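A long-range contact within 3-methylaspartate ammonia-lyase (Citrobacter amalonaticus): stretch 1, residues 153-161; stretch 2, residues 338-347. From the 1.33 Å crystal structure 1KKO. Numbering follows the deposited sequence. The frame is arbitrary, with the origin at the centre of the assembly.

Stretch 1 (153-161) VVCDEWQLP
Stretch 2 338-347: IHNIVDAVLY

Stretch 1 is the last turn of a helix, Val 153 to Glu 157, followed by a turn. Gln 159 breaks the helix with phi/psi 54/59, and a Schellman motif closes the end: Leu 160 N donates to Cys 155 O at 2.7 Å, while Gln 159 N makes a weak bond to Asp 156 O at 3.3 Å. Leu 160 is then extended at -113/151, and Pro 161 lies at -70/-28. Stretch 2 is helical through Tyr 347 and the helix continues beyond it, with regular bonds such as Leu 346 N to Val 342 O at 3.0 Å. The nearest CA atoms across the contact are those of Val 154 and Val 342, 8.0 Å apart.

The one hydrogen bond across the contact runs from Trp 158 NE1 to Asp 343 OD1, 2.8 Å and nearly straight at 173°. The CA-to-CB bond of Asp 343 (chi1 -73°, m; chi2 -27°) points sideways to stretch 1, yet its carboxylate comes nearer and reaches the indole edge near the ring plane, where the N-H points. Tryptophan suits this place because it joins a polar donor to a broad apolar surface.

That surface supplies the CH-pi contact. With Trp 158 at chi1 -88° (m) and chi2 -99°, Val 342 CG1 (chi1 t) sits over one face, 3.4 Å from the centroid of the five-membered ring and 8° off its normal.

Apolar packing completes the contact. Both methyls of Val 342 lie against Val 154 (chi1 t), CG2 at 3.8 Å and CG1 at 3.9 Å from Val 154 CG1. His 339 (chi1 59°, p; chi2 -56°) brings CB to 3.6 Å from Trp 158 CH2, the far corner of the indole, while its imidazole leads away. Leu 346 (m, t) places CD1 3.6 Å from Trp 158 CD1 and 3.9 Å from CD2 of Leu 160 (m, t), so this one methyl touches both the indole and Leu 160. Stretch 2 thus runs along the ring toward Leu 160. The stretches bury 292 Å² together.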

ATOM      1  N   VAL A 153      24.154  -7.614  -1.588  1.00 13.07           N
ATOM      2  CA  VAL A 153      24.637  -7.873  -2.927  1.00 12.86           C
ATOM      3  C   VAL A 153      25.145  -6.573  -3.529  1.00 13.12           C
ATOM      4  O   VAL A 153      26.206  -6.552  -4.168  1.00 13.68           O
ATOM      5  CB  VAL A 153      23.535  -8.468  -3.829  1.00 12.59           C
ATOM      6  CG1 VAL A 153      24.016  -8.572  -5.264  1.00 12.61           C
ATOM      7  CG2 VAL A 153      23.095  -9.835  -3.324  1.00 12.91           C
ATOM      8  N   VAL A 154      24.402  -5.487  -3.331  1.00 13.08           N
ATOM      9  CA  VAL A 154      24.805  -4.196  -3.864  1.00 13.45           C
ATOM     10  C   VAL A 154      26.110  -3.769  -3.205  1.00 14.02           C
ATOM     11  O   VAL A 154      27.058  -3.371  -3.878  1.00 14.10           O
ATOM     12  CB  VAL A 154      23.723  -3.125  -3.669  1.00 12.69           C
ATOM     13  CG1 VAL A 154      24.214  -1.770  -4.173  1.00 12.68           C
ATOM     14  CG2 VAL A 154      22.452  -3.513  -4.403  1.00 13.48           C
ATOM     15  N   CYS A 155      26.185  -3.859  -1.891  1.00 13.91           N
ATOM     16  CA  CYS A 155      27.428  -3.458  -1.223  1.00 14.96           C
ATOM     17  C   CYS A 155      28.619  -4.293  -1.685  1.00 14.85           C
ATOM     18  O   CYS A 155      29.735  -3.775  -1.815  1.00 15.50           O
ATOM     19  CB  CYS A 155      27.293  -3.557   0.273  1.00 15.59           C
ATOM     20  SG  CYS A 155      26.167  -2.336   0.957  1.00 19.15           S
ATOM     21  N   ASP A 156      28.411  -5.583  -1.901  1.00 14.57           N
ATOM     22  CA  ASP A 156      29.499  -6.440  -2.365  1.00 15.21           C
ATOM     23  C   ASP A 156      29.949  -6.084  -3.780  1.00 15.52           C
ATOM     24  O   ASP A 156      31.150  -5.938  -4.029  1.00 16.34           O
ATOM     25  CB  ASP A 156      29.081  -7.908  -2.332  1.00 15.46           C
ATOM     26  CG  ASP A 156      29.031  -8.481  -0.934  1.00 16.76           C
ATOM     27  OD1 ASP A 156      29.576  -7.876   0.014  1.00 19.26           O
ATOM     28  OD2 ASP A 156      28.457  -9.566  -0.703  1.00 18.11           O
ATOM     29  N   GLU A 157      29.018  -5.941  -4.719  1.00 15.61           N
ATOM     30  CA  GLU A 157      29.382  -5.717  -6.114  1.00 15.85           C
ATOM     31  C   GLU A 157      29.862  -4.304  -6.414  1.00 16.50           C
ATOM     32  O   GLU A 157      30.576  -4.098  -7.388  1.00 17.49           O
ATOM     33  CB  GLU A 157      28.239  -6.135  -7.042  1.00 15.76           C
ATOM     34  CG  GLU A 157      27.947  -7.621  -6.916  1.00 15.61           C
ATOM     35  CD  GLU A 157      27.176  -8.224  -8.075  1.00 15.66           C
ATOM     36  OE1 GLU A 157      27.115  -7.609  -9.156  1.00 16.89           O
ATOM     37  OE2 GLU A 157      26.628  -9.334  -7.906  1.00 15.66           O
ATOM     38  N   TRP A 158      29.483  -3.342  -5.590  1.00 16.17           N
ATOM     39  CA  TRP A 158      29.952  -1.967  -5.748  1.00 16.86           C
ATOM     40  C   TRP A 158      31.030  -1.659  -4.722  1.00 18.22           C
ATOM     41  O   TRP A 158      31.515  -0.533  -4.653  1.00 19.04           O
ATOM     42  CB  TRP A 158      28.808  -0.969  -5.583  1.00 16.17           C
ATOM     43  CG  TRP A 158      28.070  -0.678  -6.825  1.00 14.74           C
ATOM     44  CD1 TRP A 158      28.239   0.401  -7.635  1.00 13.85           C
ATOM     45  CD2 TRP A 158      27.025  -1.464  -7.410  1.00 13.31           C
ATOM     46  NE1 TRP A 158      27.354   0.345  -8.685  1.00 13.48           N
ATOM     47  CE2 TRP A 158      26.599  -0.792  -8.571  1.00 12.95           C
ATOM     48  CE3 TRP A 158      26.389  -2.659  -7.060  1.00 13.08           C
ATOM     49  CZ2 TRP A 158      25.585  -1.280  -9.385  1.00 13.26           C
ATOM     50  CZ3 TRP A 158      25.380  -3.143  -7.875  1.00 13.63           C
ATOM     51  CH2 TRP A 158      24.986  -2.455  -9.015  1.00 13.41           C
ATOM     52  N   GLN A 159      31.396  -2.654  -3.924  1.00 18.98           N
ATOM     53  CA  GLN A 159      32.443  -2.473  -2.921  1.00 20.14           C
ATOM     54  C   GLN A 159      32.112  -1.284  -2.020  1.00 19.33           C
ATOM     55  O   GLN A 159      32.874  -0.307  -1.950  1.00 20.42           O
ATOM     56  CB  GLN A 159      33.810  -2.294  -3.602  1.00 21.39           C
ATOM     57  CG  GLN A 159      34.269  -3.530  -4.357  1.00 25.04           C
ATOM     58  CD  GLN A 159      35.591  -3.357  -5.091  1.00 29.32           C
ATOM     59  OE1 GLN A 159      36.048  -4.278  -5.761  1.00 32.51           O
ATOM     60  NE2 GLN A 159      36.207  -2.186  -4.964  1.00 31.94           N
ATOM     61  N   LEU A 160      30.954  -1.366  -1.353  1.00 19.12           N
ATOM     62  CA  LEU A 160      30.459  -0.331  -0.457  1.00 18.85           C
ATOM     63  C   LEU A 160      30.452  -0.860   0.970  1.00 20.05           C
ATOM     64  O   LEU A 160      30.278  -2.052   1.181  1.00 19.84           O
ATOM     65  CB  LEU A 160      29.036   0.086  -0.850  1.00 18.46           C
ATOM     66  CG  LEU A 160      28.810   0.362  -2.333  1.00 18.45           C
ATOM     67  CD1 LEU A 160      27.344   0.722  -2.575  1.00 17.57           C
ATOM     68  CD2 LEU A 160      29.679   1.476  -2.840  1.00 18.56           C
ATOM     69  N   PRO A 161      30.617   0.011   1.958  1.00 20.79           N
ATOM     70  CA  PRO A 161      30.790  -0.447   3.337  1.00 21.89           C
ATOM     71  C   PRO A 161      29.562  -1.057   3.978  1.00 22.58           C
ATOM     72  O   PRO A 161      29.750  -1.871   4.875  1.00 23.85           O
ATOM     73  CB  PRO A 161      31.162   0.838   4.070  1.00 21.88           C
ATOM     74  CG  PRO A 161      30.449   1.857   3.303  1.00 22.54           C
ATOM     75  CD  PRO A 161      30.688   1.482   1.873  1.00 21.38           C
ATOM     76  N   ILE A 338      18.091  -1.171 -12.160  1.00 10.28           N
ATOM     77  CA  ILE A 338      18.314  -0.523 -10.872  1.00 10.45           C
ATOM     78  C   ILE A 338      19.787  -0.340 -10.542  1.00 10.66           C
ATOM     79  O   ILE A 338      20.124   0.417  -9.650  1.00 10.66           O
ATOM     80  CB  ILE A 338      17.570  -1.266  -9.748  1.00 10.26           C
ATOM     81  CG1 ILE A 338      18.075  -2.694  -9.579  1.00 11.26           C
ATOM     82  CG2 ILE A 338      16.063  -1.219  -9.993  1.00 11.19           C
ATOM     83  CD1 ILE A 338      17.458  -3.403  -8.372  1.00 11.66           C
ATOM     84  N   HIS A 339      20.670  -1.044 -11.244  1.00 10.94           N
ATOM     85  CA  HIS A 339      22.099  -0.786 -11.081  1.00 11.15           C
ATOM     86  C   HIS A 339      22.388   0.676 -11.439  1.00 10.83           C
ATOM     87  O   HIS A 339      23.306   1.284 -10.888  1.00 11.81           O
ATOM     88  CB  HIS A 339      22.944  -1.714 -11.931  1.00 11.30           C
ATOM     89  CG  HIS A 339      22.673  -1.627 -13.391  1.00 12.03           C
ATOM     90  ND1 HIS A 339      21.422  -1.817 -13.938  1.00 12.60           N
ATOM     91  CD2 HIS A 339      23.508  -1.392 -14.432  1.00 13.09           C
ATOM     92  CE1 HIS A 339      21.496  -1.698 -15.250  1.00 13.63           C
ATOM     93  NE2 HIS A 339      22.751  -1.437 -15.576  1.00 14.15           N
ATOM     94  N   ASN A 340      21.599   1.253 -12.340  1.00 11.08           N
ATOM     95  CA  ASN A 340      21.754   2.652 -12.717  1.00 11.23           C
ATOM     96  C   ASN A 340      21.412   3.567 -11.545  1.00 10.82           C
ATOM     97  O   ASN A 340      21.948   4.667 -11.437  1.00 11.39           O
ATOM     98  CB  ASN A 340      20.895   3.013 -13.928  1.00 11.41           C
ATOM     99  CG  ASN A 340      21.304   2.289 -15.185  1.00 11.68           C
ATOM    100  OD1 ASN A 340      20.460   1.753 -15.923  1.00 14.48           O
ATOM    101  ND2 ASN A 340      22.587   2.264 -15.446  1.00 12.55           N
ATOM    102  N   ILE A 341      20.484   3.158 -10.679  1.00 10.67           N
ATOM    103  CA  ILE A 341      20.187   3.958  -9.497  1.00 10.80           C
ATOM    104  C   ILE A 341      21.414   4.009  -8.593  1.00 10.78           C
ATOM    105  O   ILE A 341      21.765   5.072  -8.068  1.00 11.08           O
ATOM    106  CB  ILE A 341      19.019   3.388  -8.670  1.00 10.68           C
ATOM    107  CG1 ILE A 341      17.742   3.249  -9.481  1.00 11.20           C
ATOM    108  CG2 ILE A 341      18.770   4.263  -7.447  1.00 11.01           C
ATOM    109  CD1 ILE A 341      16.729   2.347  -8.785  1.00 12.16           C
ATOM    110  N   VAL A 342      22.029   2.853  -8.365  1.00 10.71           N
ATOM    111  CA  VAL A 342      23.204   2.797  -7.510  1.00 11.29           C
ATOM    112  C   VAL A 342      24.282   3.715  -8.087  1.00 11.31           C
ATOM    113  O   VAL A 342      24.851   4.535  -7.377  1.00 11.72           O
ATOM    114  CB  VAL A 342      23.761   1.364  -7.368  1.00 11.84           C
ATOM    115  CG1 VAL A 342      24.941   1.355  -6.422  1.00 12.25           C
ATOM    116  CG2 VAL A 342      22.682   0.385  -6.870  1.00 11.67           C
ATOM    117  N   ASP A 343      24.553   3.585  -9.373  1.00 11.52           N
ATOM    118  CA  ASP A 343      25.594   4.413  -9.980  1.00 11.77           C
ATOM    119  C   ASP A 343      25.242   5.890  -9.903  1.00 11.60           C
ATOM    120  O   ASP A 343      26.109   6.723  -9.664  1.00 11.97           O
ATOM    121  CB  ASP A 343      25.816   3.996 -11.430  1.00 12.36           C
ATOM    122  CG  ASP A 343      26.545   2.682 -11.554  1.00 13.37           C
ATOM    123  OD1 ASP A 343      27.313   2.315 -10.638  1.00 15.02           O
ATOM    124  OD2 ASP A 343      26.410   1.971 -12.560  1.00 16.00           O
ATOM    125  N   ALA A 344      23.976   6.231 -10.113  1.00 11.03           N
ATOM    126  CA  ALA A 344      23.557   7.624 -10.045  1.00 11.16           C
ATOM    127  C   ALA A 344      23.725   8.204  -8.638  1.00 11.10           C
ATOM    128  O   ALA A 344      24.228   9.314  -8.473  1.00 11.65           O
ATOM    129  CB  ALA A 344      22.127   7.764 -10.492  1.00 11.33           C
ATOM    130  N   VAL A 345      23.300   7.460  -7.621  1.00 11.01           N
ATOM    131  CA  VAL A 345      23.417   7.944  -6.259  1.00 11.23           C
ATOM    132  C   VAL A 345      24.898   8.140  -5.902  1.00 11.35           C
ATOM    133  O   VAL A 345      25.280   9.159  -5.319  1.00 11.54           O
ATOM    134  CB  VAL A 345      22.745   6.976  -5.261  1.00 11.06           C
ATOM    135  CG1 VAL A 345      23.082   7.367  -3.855  1.00 11.57           C
ATOM    136  CG2 VAL A 345      21.236   6.951  -5.456  1.00 10.79           C
ATOM    137  N   LEU A 346      25.725   7.161  -6.226  1.00 11.72           N
ATOM    138  CA  LEU A 346      27.162   7.258  -5.949  1.00 12.01           C
ATOM    139  C   LEU A 346      27.787   8.430  -6.702  1.00 11.83           C
ATOM    140  O   LEU A 346      28.662   9.108  -6.160  1.00 12.50           O
ATOM    141  CB  LEU A 346      27.880   5.958  -6.317  1.00 12.25           C
ATOM    142  CG  LEU A 346      27.466   4.702  -5.538  1.00 15.64           C
ATOM    143  CD1 LEU A 346      28.358   3.529  -5.841  1.00 15.78           C
ATOM    144  CD2 LEU A 346      27.395   4.920  -4.048  1.00 17.25           C
ATOM    145  N   TYR A 347      27.354   8.687  -7.932  1.00 11.59           N
ATOM    146  CA  TYR A 347      27.907   9.793  -8.710  1.00 11.51           C
ATOM    147  C   TYR A 347      27.552  11.107  -8.036  1.00 11.46           C
ATOM    148  O   TYR A 347      28.400  11.999  -7.881  1.00 12.18           O
ATOM    149  CB  TYR A 347      27.389   9.768 -10.159  1.00 11.98           C
ATOM    150  CG  TYR A 347      28.154  10.711 -11.047  1.00 12.13           C
ATOM    151  CD1 TYR A 347      29.273  10.280 -11.726  1.00 12.75           C
ATOM    152  CD2 TYR A 347      27.768  12.024 -11.193  1.00 11.96           C
ATOM    153  CE1 TYR A 347      29.995  11.133 -12.535  1.00 13.93           C
ATOM    154  CE2 TYR A 347      28.492  12.893 -11.970  1.00 12.92           C
ATOM    155  CZ  TYR A 347      29.600  12.440 -12.648  1.00 12.79           C
ATOM    156  OH  TYR A 347      30.314  13.309 -13.446  1.00 14.72           O
TER